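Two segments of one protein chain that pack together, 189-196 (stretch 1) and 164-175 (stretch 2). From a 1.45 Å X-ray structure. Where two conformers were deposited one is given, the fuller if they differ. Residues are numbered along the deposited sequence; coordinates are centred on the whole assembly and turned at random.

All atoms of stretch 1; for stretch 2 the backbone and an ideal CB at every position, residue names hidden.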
ATOM      1  N   CYS A 189     -31.630 -15.119   5.472  1.00 26.22           N
ATOM      2  CA  CYS A 189     -30.217 -14.913   5.762  1.00 23.46           C
ATOM      3  C   CYS A 189     -29.636 -13.945   4.732  1.00 21.60           C
ATOM      4  O   CYS A 189     -29.337 -14.304   3.594  1.00 22.95           O
ATOM      5  CB  CYS A 189     -29.485 -16.247   5.733  1.00 23.34           C
ATOM      6  SG  CYS A 189     -27.786 -16.246   6.345  1.00 22.72           S
ATOM      7  N   ASP A 190     -29.531 -12.685   5.138  1.00 19.36           N
ATOM      8  CA  ASP A 190     -29.058 -11.587   4.270  1.00 17.32           C
ATOM      9  C   ASP A 190     -27.678 -11.163   4.765  1.00 15.45           C
ATOM     10  O   ASP A 190     -27.495 -10.946   5.941  1.00 14.94           O
ATOM     11  CB  ASP A 190     -30.056 -10.409   4.354  1.00 18.20           C
ATOM     12  CG  ASP A 190     -29.597  -9.181   3.591  1.00 18.14           C
ATOM     13  OD1 ASP A 190     -28.882  -8.343   4.166  1.00 17.38           O
ATOM     14  OD2 ASP A 190     -29.949  -9.069   2.390  1.00 18.65           O
ATOM     15  N   PHE A 191     -26.711 -11.043   3.857  1.00 13.38           N
ATOM     16  CA  PHE A 191     -25.317 -10.815   4.210  1.00 12.59           C
ATOM     17  C   PHE A 191     -25.174  -9.568   5.049  1.00 12.23           C
ATOM     18  O   PHE A 191     -24.551  -9.592   6.109  1.00 12.43           O
ATOM     19  CB  PHE A 191     -24.482 -10.746   2.923  1.00 11.94           C
ATOM     20  CG  PHE A 191     -22.979 -10.697   3.134  1.00 11.41           C
ATOM     21  CD1 PHE A 191     -22.278 -11.843   3.468  1.00 11.86           C
ATOM     22  CD2 PHE A 191     -22.245  -9.555   2.872  1.00 11.85           C
ATOM     23  CE1 PHE A 191     -20.905 -11.822   3.596  1.00 11.89           C
ATOM     24  CE2 PHE A 191     -20.867  -9.532   3.015  1.00 11.34           C
ATOM     25  CZ  PHE A 191     -20.197 -10.658   3.382  1.00 11.08           C
ATOM     26  N   SER A 192     -25.768  -8.473   4.601  1.00 12.39           N
ATOM     27  CA  SER A 192     -25.694  -7.204   5.342  1.00 12.56           C
ATOM     28  C   SER A 192     -26.400  -7.269   6.724  1.00 13.56           C
ATOM     29  O   SER A 192     -25.826  -6.827   7.718  1.00 13.58           O
ATOM     30  CB  SER A 192     -26.291  -6.069   4.506  1.00 12.70           C
ATOM     31  OG  SER A 192     -26.296  -4.834   5.258  1.00 13.14           O
ATOM     32  N   GLN A 193     -27.605  -7.805   6.773  1.00 14.57           N
ATOM     33  CA  GLN A 193     -28.394  -7.873   8.001  1.00 16.23           C
ATOM     34  C   GLN A 193     -27.709  -8.780   9.021  1.00 15.40           C
ATOM     35  O   GLN A 193     -27.724  -8.499  10.215  1.00 16.38           O
ATOM     36  CB  GLN A 193     -29.783  -8.429   7.677  1.00 18.81           C
ATOM     37  CG  GLN A 193     -30.806  -8.328   8.810  1.00 22.15           C
ATOM     38  CD  GLN A 193     -30.583  -9.334   9.926  1.00 24.58           C
ATOM     39  OE1 GLN A 193     -30.146 -10.448   9.679  1.00 27.37           O
ATOM     40  NE2 GLN A 193     -30.885  -8.940  11.167  1.00 28.18           N
ATOM     41  N   ALA A 194     -27.146  -9.878   8.533  1.00 14.31           N
ATOM     42  CA  ALA A 194     -26.496 -10.866   9.396  1.00 14.12           C
ATOM     43  C   ALA A 194     -25.245 -10.328  10.096  1.00 13.32           C
ATOM     44  O   ALA A 194     -24.879 -10.832  11.164  1.00 13.74           O
ATOM     45  CB  ALA A 194     -26.160 -12.113   8.614  1.00 14.27           C
ATOM     46  N   MET A 195     -24.573  -9.359   9.467  1.00 12.20           N
ATOM     47  CA  MET A 195     -23.260  -8.896   9.891  1.00 11.98           C
ATOM     48  C   MET A 195     -23.191  -7.375   9.912  1.00 11.16           C
ATOM     49  O   MET A 195     -22.494  -6.762   9.120  1.00 10.03           O
ATOM     50  CB  MET A 195     -22.154  -9.450   8.990  1.00 12.69           C
ATOM     51  CG  MET A 195     -22.049 -10.946   9.145  1.00 14.29           C
ATOM     52  SD  MET A 195     -20.747 -11.632   8.074  1.00 17.59           S
ATOM     53  CE  MET A 195     -21.733 -12.657   7.007  1.00 18.05           C
ATOM     54  N   PRO A 196     -23.888  -6.776  10.882  1.00 11.75           N
ATOM     55  CA  PRO A 196     -23.766  -5.329  11.038  1.00 11.57           C
ATOM     56  C   PRO A 196     -22.340  -4.863  11.288  1.00 10.96           C
ATOM     57  O   PRO A 196     -21.537  -5.591  11.887  1.00 11.01           O
ATOM     58  CB  PRO A 196     -24.676  -5.025  12.226  1.00 12.64           C
ATOM     59  CG  PRO A 196     -24.675  -6.286  12.997  1.00 13.32           C
ATOM     60  CD  PRO A 196     -24.685  -7.379  11.959  1.00 12.74           C
ATOM     61  N   UNK A 164     -23.070  -3.194  -3.230  1.00  9.19           N
ATOM     62  CA  UNK A 164     -21.802  -3.893  -3.187  0.50  8.35           C
ATOM     63  C   UNK A 164     -21.875  -5.119  -2.278  1.00  8.22           C
ATOM     64  O   UNK A 164     -21.364  -6.204  -2.612  1.00  7.71           O
ATOM     65  CB  UNK A 164     -20.695  -2.947  -2.715  0.50  8.35           C
ATOM     66  N   UNK A 165     -22.550  -4.959  -1.137  1.00  8.04           N
ATOM     67  CA  UNK A 165     -22.702  -6.104  -0.226  1.00  8.15           C
ATOM     68  C   UNK A 165     -23.589  -7.177  -0.853  1.00  8.49           C
ATOM     69  O   UNK A 165     -23.351  -8.392  -0.737  1.00  8.59           O
ATOM     70  CB  UNK A 165     -23.290  -5.653   1.112  1.00  8.15           C
ATOM     71  N   UNK A 166     -24.613  -6.755  -1.585  1.00  8.84           N
ATOM     72  CA  UNK A 166     -25.477  -7.712  -2.285  1.00  9.35           C
ATOM     73  C   UNK A 166     -24.714  -8.448  -3.377  1.00  9.35           C
ATOM     74  O   UNK A 166     -24.883  -9.636  -3.548  1.00  9.65           O
ATOM     75  CB  UNK A 166     -26.688  -6.997  -2.888  1.00  9.35           C
ATOM     76  N   UNK A 167     -23.827  -7.725  -4.060  1.00  9.11           N
ATOM     77  CA  UNK A 167     -22.988  -8.384  -5.072  1.00  9.07           C
ATOM     78  C   UNK A 167     -22.043  -9.386  -4.427  1.00  8.56           C
ATOM     79  O   UNK A 167     -21.879 -10.497  -4.910  1.00  9.16           O
ATOM     80  CB  UNK A 167     -22.188  -7.349  -5.865  1.00  9.07           C
ATOM     81  N   UNK A 168     -21.441  -9.003  -3.319  1.00  8.29           N
ATOM     82  CA  UNK A 168     -20.540  -9.933  -2.613  1.00  8.06           C
ATOM     83  C   UNK A 168     -21.340 -11.199  -2.244  1.00  8.40           C
ATOM     84  O   UNK A 168     -20.860 -12.327  -2.395  1.00  8.11           O
ATOM     85  CB  UNK A 168     -19.941  -9.281  -1.365  1.00  8.06           C
ATOM     86  N   UNK A 169     -22.520 -11.013  -1.684  1.00  8.73           N
ATOM     87  CA  UNK A 169     -23.388 -12.160  -1.365  1.00  9.38           C
ATOM     88  C   UNK A 169     -23.612 -13.102  -2.532  1.00 10.04           C
ATOM     89  O   UNK A 169     -23.465 -14.308  -2.386  1.00 10.17           O
ATOM     90  CB  UNK A 169     -24.746 -11.659  -0.868  1.00  9.38           C
ATOM     91  N   UNK A 170     -23.879 -12.530  -3.713  1.00 10.22           N
ATOM     92  CA  UNK A 170     -24.156 -13.331  -4.890  0.50 11.13           C
ATOM     93  C   UNK A 170     -22.893 -14.053  -5.380  1.00 10.64           C
ATOM     94  O   UNK A 170     -22.986 -15.209  -5.776  1.00 11.33           O
ATOM     95  CB  UNK A 170     -24.730 -12.449  -6.001  0.50 11.13           C
ATOM     96  N   UNK A 171     -21.751 -13.388  -5.341  1.00  9.87           N
ATOM     97  CA  UNK A 171     -20.475 -13.998  -5.747  1.00  9.76           C
ATOM     98  C   UNK A 171     -20.126 -15.189  -4.840  1.00 10.08           C
ATOM     99  O   UNK A 171     -19.662 -16.225  -5.323  1.00 10.49           O
ATOM    100  CB  UNK A 171     -19.352 -12.960  -5.707  1.00  9.76           C
ATOM    101  N   UNK A 172     -20.377 -15.039  -3.545  1.00  9.85           N
ATOM    102  CA  UNK A 172     -20.181 -16.111  -2.587  1.00 10.36           C
ATOM    103  C   UNK A 172     -21.232 -17.193  -2.655  1.00 11.43           C
ATOM    104  O   UNK A 172     -20.994 -18.295  -2.165  1.00 11.55           O
ATOM    105  CB  UNK A 172     -20.147 -15.533  -1.171  1.00 10.36           C
ATOM    106  N   UNK A 173     -22.418 -16.928  -3.226  1.00 12.14           N
ATOM    107  CA  UNK A 173     -23.593 -17.784  -2.954  1.00 13.76           C
ATOM    108  C   UNK A 173     -23.846 -17.927  -1.472  1.00 13.11           C
ATOM    109  O   UNK A 173     -24.188 -18.992  -0.952  1.00 12.84           O
ATOM    110  CB  UNK A 173     -23.407 -19.170  -3.574  1.00 13.76           C
ATOM    111  N   UNK A 174     -23.715 -16.783  -0.783  1.00 11.63           N
ATOM    112  CA  UNK A 174     -23.882 -16.717   0.666  1.00 11.57           C
ATOM    113  C   UNK A 174     -25.163 -17.386   1.182  1.00 12.36           C
ATOM    114  O   UNK A 174     -25.138 -18.079   2.198  1.00 12.80           O
ATOM    115  CB  UNK A 174     -23.869 -15.252   1.106  1.00 11.57           C
ATOM    116  N   UNK A 175     -26.302 -17.158   0.523  1.00 12.87           N
ATOM    117  CA  UNK A 175     -27.534 -17.720   1.082  1.00 13.94           C
ATOM    118  C   UNK A 175     -27.530 -19.262   1.167  1.00 14.88           C
ATOM    119  O   UNK A 175     -28.285 -19.838   1.974  1.00 15.69           O
ATOM    120  CB  UNK A 175     -28.724 -17.263   0.236  1.00 13.94           C
TER

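Position 164 is helical, and its ideal CB has nothing of stretch 1 within 5.5 Å. It is Ser164, whose OG is hydrogen-bonded elsewhere in the structure.

At position 165 CA-to-CB points toward stretch 1. The ideal CB is 4.4 Å from Phe191 CD2 and 4.5 Å from Ser192 CB. A medium to large apolar side chain such as leucine, isoleucine or methionine would suit. It is Leu165. Its CD2 meets the edge of the Phe191 ring, 3.9 Å from CE2, and its CD1 lies 3.9 Å from Ser192 OG.

Positions 166 and 167 are helical and find no partner in stretch 1. Many side chains would fit. They are Ala166 and Leu167.

Position 168 points its CB toward stretch 1, with the ideal CB 4.5 Å from Phe191 CE2. Another apolar residue is expected. Met168 brings CG to 4.1 Å from Phe191 CE2, then its end leads away.

Position 169 points sideways, and the ideal CB is already 3.9 Å from Phe191 CB. A small residue such as alanine or serine would suit; glycine would fit the space but is less favourable inside a helix. The N of Phe191, at the start of a helix, also offers a donor. It is Ser169. CB packs 3.8 Å from Phe191 CB. A water bridges the rest: it is 2.6 Å from Ser169 OG and accepts from Phe191 N at 3.0 Å.

Positions 170 and 171 have no neighbour in stretch 1. Ser170 OG donates to Leu167 O at 2.8 Å. The other is Val171.

Position 172 points toward stretch 1, but its ideal CB touches nothing within 5.5 Å. A longer apolar side chain could reach the Phe191 ring. Leu172 does so, with CD1 4.0 Å from Phe191 CE1. With 165, 168 and 169 it forms the hole that holds Phe191.

Position 173 leaves the helix with positive phi, which favours glycine, asparagine or aspartate. It is Asp173, out of reach of stretch 1.

Position 174 points toward stretch 1, its ideal CB 4.4 Å from Phe191 CD1. The sulfur of Cys189 and the methyl of Met195 lie farther on, so a large apolar or aromatic residue would suit. It is Phe174. The edge of Phe191 meets its face, with centroids 5.0 Å apart and planes at 82°. Its CE2 is 3.6 Å from Cys189 SG, and its CE1 is 3.7 Å from Met195 CE.

Position 175 points sideways, 4.5 Å from Cys189 O to the ideal CB. Its phi of -62° permits proline among many others. It is Pro175.

Stretch 2 164-175: SLALMSSVLDFP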
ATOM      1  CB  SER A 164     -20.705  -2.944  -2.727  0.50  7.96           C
ATOM      2  OG  SER A 164     -20.470  -1.934  -3.693  0.50  8.01           O
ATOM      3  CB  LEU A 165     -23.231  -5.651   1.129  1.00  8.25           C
ATOM      4  CG  LEU A 165     -22.284  -4.839   2.002  1.00  7.85           C
ATOM      5  CD1 LEU A 165     -22.911  -4.340   3.299  1.00  8.34           C
ATOM      6  CD2 LEU A 165     -21.060  -5.682   2.326  1.00  7.58           C
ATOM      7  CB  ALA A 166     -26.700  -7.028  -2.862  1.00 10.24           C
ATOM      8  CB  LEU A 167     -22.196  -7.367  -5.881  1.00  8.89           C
ATOM      9  CG  LEU A 167     -21.198  -7.905  -6.907  1.00  8.99           C
ATOM     10  CD1 LEU A 167     -21.913  -8.704  -7.973  1.00  9.63           C
ATOM     11  CD2 LEU A 167     -20.424  -6.750  -7.507  1.00  8.84           C
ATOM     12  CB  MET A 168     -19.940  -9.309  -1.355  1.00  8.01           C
ATOM     13  CG  MET A 168     -19.012 -10.235  -0.580  1.00  8.20           C
ATOM     14  SD  MET A 168     -17.618 -10.944  -1.517  1.00  8.60           S
ATOM     15  CE  MET A 168     -16.482  -9.596  -1.561  1.00  7.84           C
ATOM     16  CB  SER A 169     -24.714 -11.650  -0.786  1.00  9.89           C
ATOM     17  OG  SER A 169     -25.562 -12.715  -0.397  1.00 10.70           O
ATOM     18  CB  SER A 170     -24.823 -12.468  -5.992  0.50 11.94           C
ATOM     19  OG  SER A 170     -23.935 -11.540  -6.561  0.50 12.30           O
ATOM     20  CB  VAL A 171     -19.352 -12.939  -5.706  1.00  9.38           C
ATOM     21  CG1 VAL A 171     -17.964 -13.576  -5.764  1.00  9.38           C
ATOM     22  CG2 VAL A 171     -19.561 -11.909  -6.808  1.00  9.42           C
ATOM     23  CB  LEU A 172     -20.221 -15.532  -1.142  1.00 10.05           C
ATOM     24  CG  LEU A 172     -19.092 -14.572  -0.824  1.00  9.50           C
ATOM     25  CD1 LEU A 172     -19.430 -13.949   0.502  1.00  9.55           C
ATOM     26  CD2 LEU A 172     -17.738 -15.275  -0.777  1.00  9.61           C
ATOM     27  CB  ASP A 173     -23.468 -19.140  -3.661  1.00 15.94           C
ATOM     28  CG  ASP A 173     -23.577 -18.999  -5.174  1.00 18.93           C
ATOM     29  OD1 ASP A 173     -24.697 -18.685  -5.607  1.00 22.49           O
ATOM     30  OD2 ASP A 173     -22.591 -19.180  -5.947  1.00 22.23           O
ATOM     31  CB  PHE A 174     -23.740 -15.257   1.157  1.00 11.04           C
ATOM     32  CG  PHE A 174     -24.035 -15.068   2.642  1.00 11.31           C
ATOM     33  CD1 PHE A 174     -23.110 -15.451   3.617  1.00 11.07           C
ATOM     34  CD2 PHE A 174     -25.204 -14.475   3.053  1.00 11.55           C
ATOM     35  CE1 PHE A 174     -23.394 -15.258   4.956  1.00 11.52           C
ATOM     36  CE2 PHE A 174     -25.479 -14.284   4.397  1.00 11.84           C
ATOM     37  CZ  PHE A 174     -24.567 -14.667   5.339  1.00 11.88           C
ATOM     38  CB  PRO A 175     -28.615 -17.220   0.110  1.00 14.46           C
ATOM     39  CG  PRO A 175     -28.053 -15.969  -0.475  1.00 13.61           C
ATOM     40  CD  PRO A 175     -26.588 -16.222  -0.597  1.00 12.71           C
TER
HETATM   41  O   HOH W   1     -27.527 -11.828   1.132  1.00 12.73           O
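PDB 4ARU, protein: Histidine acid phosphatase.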